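Local coordinates for protein 2-aminomuconate 6-semialdehyde dehydrogenase (Burkholderia cenocepacia, PDB 4U3W) that probably catalyses the NAD-dependent oxidation of 2-aminomuconate 6-semialdehyde to 2-aminomuconate, as a tetrameric member of the aldehyde dehydrogenase family, at residues 216-219 with 220-223; 283-287 with 288-292; 396-399 with 400-404. All blocks are in the same frame, centred on the assembly; numbering follows the deposited sequence.

Contact 1. Residues 216-219 with 220-223; sequences GLPP and GVFN
Leu-217 reaches forward to Val-221 and Phe-222 through one methyl group: its CD2 lies 3.8 Å from Val-221 CG1 and also touches Phe-222 CB. Leucine CG stands anti to the backbone N (chi1 -163°), which carries CD2 forward to both residues; the side chains cross at about a right angle, the methyl meeting a methyl of Val-221 but the root of Phe-222. The other methyl of Val-221, CG2, packs 3.8 Å from Pro-218 CB. Outside these segments, Trp-76 and Ala-71 of helix 58-76 pack on Val-221, while Met-212 of helix 203-214 touches both Leu-217 and Phe-222.

The polar contacts centre on a beta turn whose corners are Pro-219 and Gly-220. It is closed by a bond from Val-221 N to Pro-218 O (3.2 Å, N-H...O angle 163°), and Gly-220, with a phi of 91°, supplies the left-handed corner of a type II turn. This turn connects helix 203-214, which ends in a Schellman motif at Gly-216, to strand 222-224, a helix-to-strand link within an alpha/beta fold.

Pro-218 O has a second partner in a water, which donates to it at 2.7 Å and accepts from Phe-222 N. Further on, Asn-223 ND2 donates to Gly-220 O at 2.9 Å, arriving well above the carbonyl plane. The same amide also binds Val-193 O through ND2 and Asn-29 N through OD1.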
loop_
_atom_site.group_PDB
_atom_site.type_symbol
_atom_site.label_atom_id
_atom_site.label_comp_id
_atom_site.label_asym_id
_atom_site.label_seq_id
_atom_site.Cartn_x
_atom_site.Cartn_y
_atom_site.Cartn_z
ATOM N N GLY A 216 -23.809 -21.775 15.549
ATOM C CA GLY A 216 -23.239 -21.754 16.889
ATOM C C GLY A 216 -22.278 -20.613 17.150
ATOM O O GLY A 216 -21.355 -20.748 17.945
ATOM N N LEU A 217 -22.475 -19.484 16.476
ATOM C CA LEU A 217 -21.716 -18.297 16.834
ATOM C C LEU A 217 -21.851 -18.024 18.372
ATOM O O LEU A 217 -22.949 -18.147 18.906
ATOM C CB LEU A 217 -22.233 -17.111 16.017
ATOM C CG LEU A 217 -21.306 -15.905 15.978
ATOM C CD1 LEU A 217 -20.078 -16.243 15.079
ATOM C CD2 LEU A 217 -22.119 -14.753 15.432
ATOM N N PRO A 218 -20.758 -17.690 19.075
ATOM C CA PRO A 218 -20.859 -17.532 20.554
ATOM C C PRO A 218 -21.936 -16.530 21.026
ATOM O O PRO A 218 -22.220 -15.537 20.347
ATOM C CB PRO A 218 -19.475 -17.046 20.944
ATOM C CG PRO A 218 -18.544 -17.652 19.879
ATOM C CD PRO A 218 -19.352 -17.560 18.603
ATOM N N PRO A 219 -22.570 -16.821 22.163
ATOM C CA PRO A 219 -23.698 -15.976 22.612
ATOM C C PRO A 219 -23.224 -14.531 22.877
ATOM O O PRO A 219 -22.134 -14.303 23.426
ATOM C CB PRO A 219 -24.201 -16.680 23.915
ATOM C CG PRO A 219 -22.979 -17.552 24.371
ATOM C CD PRO A 219 -22.311 -17.974 23.047
ATOM N N GLY A 220 -24.012 -13.559 22.409
ATOM C CA GLY A 220 -23.659 -12.146 22.570
ATOM C C GLY A 220 -22.853 -11.516 21.450
ATOM O O GLY A 220 -22.743 -10.289 21.374
ATOM N N VAL A 221 -22.293 -12.342 20.563
ATOM C CA VAL A 221 -21.507 -11.789 19.465
ATOM C C VAL A 221 -22.410 -11.096 18.442
ATOM O O VAL A 221 -22.105 -9.992 18.010
ATOM C CB VAL A 221 -20.620 -12.898 18.774
ATOM C CG1 VAL A 221 -20.007 -12.380 17.496
ATOM C CG2 VAL A 221 -19.525 -13.392 19.757
ATOM N N PHE A 222 -23.540 -11.725 18.107
ATOM C CA PHE A 222 -24.517 -11.135 17.229
ATOM C C PHE A 222 -25.897 -11.026 17.956
ATOM O O PHE A 222 -26.452 -12.036 18.375
ATOM C CB PHE A 222 -24.690 -11.961 15.952
ATOM C CG PHE A 222 -25.795 -11.448 15.071
ATOM C CD1 PHE A 222 -25.532 -10.455 14.117
ATOM C CD2 PHE A 222 -27.085 -11.967 15.172
ATOM C CE1 PHE A 222 -26.536 -9.969 13.279
ATOM C CE2 PHE A 222 -28.093 -11.483 14.346
ATOM C CZ PHE A 222 -27.825 -10.488 13.408
ATOM N N ASN A 223 -26.429 -9.814 18.058
ATOM C CA ASN A 223 -27.724 -9.578 18.740
ATOM C C ASN A 223 -28.645 -8.811 17.793
ATOM O O ASN A 223 -28.218 -7.856 17.158
ATOM C CB ASN A 223 -27.543 -8.810 20.044
ATOM C CG ASN A 223 -26.507 -9.429 20.912
ATOM O OD1 ASN A 223 -26.784 -10.340 21.685
ATOM N ND2 ASN A 223 -25.292 -8.963 20.773
HETATM O O HOH W 1 -24.214 -14.839 18.743
#

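Contact 2. Residues 283-287 with 288-292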
loop_
_atom_site.group_PDB
_atom_site.type_symbol
_atom_site.label_atom_id
_atom_site.label_comp_id
_atom_site.label_asym_id
_atom_site.label_seq_id
_atom_site.Cartn_x
_atom_site.Cartn_y
_atom_site.Cartn_z
ATOM N N ALA A 283 -24.720 13.591 -26.388
ATOM C CA ALA A 283 -25.191 13.177 -27.717
ATOM C C ALA A 283 -24.291 12.086 -28.318
ATOM O O ALA A 283 -24.751 11.308 -29.144
ATOM C CB ALA A 283 -25.276 14.418 -28.721
ATOM N N ASP A 284 -23.023 12.003 -27.898
ATOM C CA ASP A 284 -22.118 10.989 -28.449
ATOM C C ASP A 284 -22.230 9.634 -27.736
ATOM O O ASP A 284 -21.465 8.700 -28.020
ATOM C CB ASP A 284 -20.661 11.483 -28.421
ATOM C CG ASP A 284 -20.096 11.698 -26.979
ATOM O OD1 ASP A 284 -20.414 10.921 -26.054
ATOM O OD2 ASP A 284 -19.289 12.651 -26.775
ATOM N N ALA A 285 -23.164 9.523 -26.787
ATOM C CA ALA A 285 -23.351 8.263 -26.073
ATOM C C ALA A 285 -23.886 7.192 -26.982
ATOM O O ALA A 285 -24.447 7.499 -28.036
ATOM C CB ALA A 285 -24.314 8.447 -24.828
ATOM N N ASP A 286 -23.697 5.941 -26.573
ATOM C CA ASP A 286 -24.381 4.803 -27.182
ATOM C C ASP A 286 -25.852 4.915 -26.803
ATOM O O ASP A 286 -26.201 4.696 -25.665
ATOM C CB ASP A 286 -23.742 3.484 -26.689
ATOM C CG ASP A 286 -24.449 2.206 -27.214
ATOM O OD1 ASP A 286 -25.663 2.197 -27.539
ATOM O OD2 ASP A 286 -23.767 1.164 -27.246
ATOM N N PHE A 287 -26.699 5.274 -27.759
ATOM C CA PHE A 287 -28.068 5.706 -27.449
ATOM C C PHE A 287 -28.882 4.593 -26.821
ATOM O O PHE A 287 -29.481 4.793 -25.748
ATOM C CB PHE A 287 -28.772 6.219 -28.723
ATOM C CG PHE A 287 -30.191 6.767 -28.474
ATOM C CD1 PHE A 287 -30.373 8.089 -28.109
ATOM C CD2 PHE A 287 -31.317 5.950 -28.638
ATOM C CE1 PHE A 287 -31.670 8.606 -27.879
ATOM C CE2 PHE A 287 -32.617 6.445 -28.438
ATOM C CZ PHE A 287 -32.790 7.787 -28.070
ATOM N N ASP A 288 -28.888 3.405 -27.444
ATOM C CA ASP A 288 -29.715 2.328 -26.888
ATOM C C ASP A 288 -29.248 1.887 -25.506
ATOM O O ASP A 288 -30.071 1.555 -24.619
ATOM C CB ASP A 288 -29.720 1.103 -27.806
ATOM C CG ASP A 288 -30.483 1.338 -29.108
ATOM O OD1 ASP A 288 -31.247 2.320 -29.240
ATOM O OD2 ASP A 288 -30.284 0.513 -30.013
ATOM N N ALA A 289 -27.929 1.868 -25.303
ATOM C CA ALA A 289 -27.401 1.514 -23.983
ATOM C C ALA A 289 -27.750 2.542 -22.895
ATOM O O ALA A 289 -28.073 2.160 -21.758
ATOM C CB ALA A 289 -25.857 1.320 -24.039
ATOM N N ALA A 290 -27.686 3.827 -23.240
ATOM C CA ALA A 290 -27.988 4.894 -22.286
ATOM C C ALA A 290 -29.473 4.897 -21.928
ATOM O O ALA A 290 -29.800 5.099 -20.765
ATOM C CB ALA A 290 -27.596 6.275 -22.849
ATOM N N VAL A 291 -30.367 4.671 -22.904
ATOM C CA VAL A 291 -31.805 4.576 -22.562
ATOM C C VAL A 291 -32.061 3.400 -21.632
ATOM O O VAL A 291 -32.672 3.583 -20.572
ATOM C CB VAL A 291 -32.733 4.440 -23.824
ATOM C CG1 VAL A 291 -34.216 4.245 -23.392
ATOM C CG2 VAL A 291 -32.646 5.651 -24.728
ATOM N N ALA A 292 -31.560 2.206 -21.968
ATOM C CA ALA A 292 -31.705 1.072 -21.041
ATOM C C ALA A 292 -31.095 1.332 -19.642
ATOM O O ALA A 292 -31.631 0.879 -18.612
ATOM C CB ALA A 292 -31.058 -0.193 -21.633
HETATM O O HOH W 2 -27.469 2.970 -29.956
#
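Asp-286 caps the helix that begins at Phe-287, its OD1 accepting from Ala-289 N at 3.2 Å with an N-H...O angle of 167°. CG stands anti to the backbone N (chi1 177°), which swings the carboxylate forward under the first turn; the amide meets OD1 from above the carboxylate plane, 59° out of it. The methyl of Ala-289 rests against the same group, 3.6 Å from Asp-286 CG. A water joins the cap to the next amide, donating to Asp-286 OD1 and accepting from Asp-288 N at 2.9 Å. Asp-286 O accepts from Ala-290 N at 3.0 Å, and Phe-287 O from Val-291 N. These are the first regular i to i+4 bonds of helix 287-299. Ahead of the cap, Asp-284 makes a salt bridge to Arg-447 through OD2 and a hydrogen bond to Thr-442 through OD1, while Ala-283 N is hydrogen-bonded to Glu-315.

On the apolar side, Val-291 CG2 sits over one face of the Phe-287 ring, 4.1 Å from its centroid, in a CH-pi contact displaced toward the rim. Asp-288 OD1 lies at the edge of that ring, in its plane. Arg-321 adds a cation-pi contact to Phe-287, and Ala-325 of helix 319-331 touches both Phe-287 and Val-291.

The negative charge of Asp-286 is probably favoured by the amide end of the helix, and its carboxylate in turn supplies an acceptor to a first-turn amide that has no i-4 carbonyl partner within the helix.

Contact 3. Residues 396-399 with 400-404; sequences TGLP and DSARC
Ala-402 turns its methyl toward Leu-398 across a tight turn, CB to CB 4.1 Å. The leucine then continues past the alanine: CG is anti to its own carbonyl carbon (chi1 -62°) and the chain is extended beyond it, which carries CD1 to 4.0 Å from Cys-404 CB. One side chain therefore meets two residues of the following segment, the alanine by its root and the cysteine by its end. Tyr-360, Leu-363 and Ala-364 of helix 351-366 pack on Cys-404, and Glu-367 borders both Leu-398 and Ala-402.

Ala-402 and Ser-401 both approach the Pro-399 ring from the same face, Ala-402 CB near CD and Ser-401 OG 3.7 Å from CG. The hydroxyl oxygen comes obliquely over CG and CB, a van der Waals approach.

Asp-400 CB points away from segment 396-399, yet its carboxylate is tied back to it by water. The water donates to Asp-400 OD1 at 2.8 Å and to Leu-398 O at 3.0 Å. The main partner of the carboxylate is Arg-428, which forms a salt bridge with OD2.

Ala-402 N donates to Pro-399 O at 3.0 Å, nearly straight at the hydrogen (169°) but from above the carbonyl plane. That bond closes a type I beta turn with Asp-400 and Ser-401 at its corners, the reversal by which the chain leaves strand 393-396 and enters the short helix 403-406.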
loop_
_atom_site.group_PDB
_atom_site.type_symbol
_atom_site.label_atom_id
_atom_site.label_comp_id
_atom_site.label_asym_id
_atom_site.label_seq_id
_atom_site.Cartn_x
_atom_site.Cartn_y
_atom_site.Cartn_z
ATOM N N THR A 396 -40.853 16.282 -17.416
ATOM C CA THR A 396 -39.989 17.307 -17.994
ATOM C C THR A 396 -40.474 18.733 -17.641
ATOM O O THR A 396 -41.540 18.904 -17.025
ATOM C CB THR A 396 -39.898 17.186 -19.563
ATOM O OG1 THR A 396 -41.214 17.224 -20.110
ATOM C CG2 THR A 396 -39.246 15.879 -19.982
ATOM N N GLY A 397 -39.709 19.759 -18.023
ATOM C CA GLY A 397 -40.201 21.135 -17.892
ATOM C C GLY A 397 -39.944 21.855 -16.582
ATOM O O GLY A 397 -40.328 22.994 -16.426
ATOM N N LEU A 398 -39.286 21.221 -15.625
ATOM C CA LEU A 398 -39.011 21.892 -14.343
ATOM C C LEU A 398 -37.613 22.552 -14.318
ATOM O O LEU A 398 -36.652 21.987 -14.835
ATOM C CB LEU A 398 -39.149 20.888 -13.200
ATOM C CG LEU A 398 -40.539 20.262 -13.036
ATOM C CD1 LEU A 398 -40.510 19.148 -11.983
ATOM C CD2 LEU A 398 -41.545 21.362 -12.614
ATOM N N PRO A 399 -37.498 23.746 -13.711
ATOM C CA PRO A 399 -36.199 24.422 -13.577
ATOM C C PRO A 399 -35.360 23.787 -12.466
ATOM O O PRO A 399 -35.959 23.140 -11.606
ATOM C CB PRO A 399 -36.587 25.865 -13.221
ATOM C CG PRO A 399 -37.899 25.710 -12.458
ATOM C CD PRO A 399 -38.616 24.573 -13.181
ATOM N N ASP A 400 -34.044 24.002 -12.475
ATOM C CA ASP A 400 -33.130 23.385 -11.504
ATOM C C ASP A 400 -33.480 23.725 -10.050
ATOM O O ASP A 400 -33.116 22.993 -9.099
ATOM C CB ASP A 400 -31.678 23.813 -11.813
ATOM C CG ASP A 400 -31.116 23.146 -13.086
ATOM O OD1 ASP A 400 -31.852 22.385 -13.756
ATOM O OD2 ASP A 400 -29.926 23.379 -13.404
ATOM N N SER A 401 -34.232 24.811 -9.882
ATOM C CA SER A 401 -34.636 25.313 -8.575
ATOM C C SER A 401 -35.878 24.641 -7.992
ATOM O O SER A 401 -36.215 24.870 -6.824
ATOM C CB SER A 401 -34.906 26.811 -8.693
ATOM O OG SER A 401 -35.956 26.988 -9.622
ATOM N N ALA A 402 -36.589 23.852 -8.795
ATOM C CA ALA A 402 -37.861 23.268 -8.333
ATOM C C ALA A 402 -37.633 22.246 -7.207
ATOM O O ALA A 402 -36.607 21.545 -7.181
ATOM C CB ALA A 402 -38.612 22.624 -9.481
ATOM N N ARG A 403 -38.576 22.199 -6.248
ATOM C CA ARG A 403 -38.455 21.253 -5.139
ATOM C C ARG A 403 -38.413 19.803 -5.672
ATOM O O ARG A 403 -37.701 18.956 -5.139
ATOM C CB ARG A 403 -39.591 21.435 -4.117
ATOM C CG ARG A 403 -39.619 22.825 -3.445
ATOM C CD ARG A 403 -40.777 22.911 -2.425
ATOM N NE ARG A 403 -40.696 21.735 -1.566
ATOM C CZ ARG A 403 -41.716 21.196 -0.912
ATOM N NH1 ARG A 403 -42.930 21.712 -1.002
ATOM N NH2 ARG A 403 -41.508 20.126 -0.177
ATOM N N CYS A 404 -39.158 19.521 -6.728
ATOM C CA CYS A 404 -39.245 18.143 -7.204
ATOM C C CYS A 404 -37.989 17.650 -7.899
ATOM O O CYS A 404 -37.874 16.440 -8.099
ATOM C CB CYS A 404 -40.454 17.961 -8.140
ATOM S SG CYS A 404 -42.020 17.892 -7.149
HETATM O O HOH W 3 -34.137 20.733 -13.919
#

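The three contacts follow one another along the chain, each at a junction between secondary structure elements. Contact 1 leads from helix 203-214 into strand 222-224, which pairs in parallel with 192-196 in the sheet of the probable cofactor-binding domain. It lies on the opposite side of the chain's centre from the other two; its centre is 49 Å from that of contact 2 and 50 Å from that of contact 3. Contacts 2 and 3 are closer, about 13 Å between nearest atoms, and both adjoin the seven-stranded sheet, probably of the catalytic domain, following its strands 277-281 and 393-396. The sites thus sample two separate sheets of the aldehyde dehydrogenase fold, and none touches another chain of the tetramer.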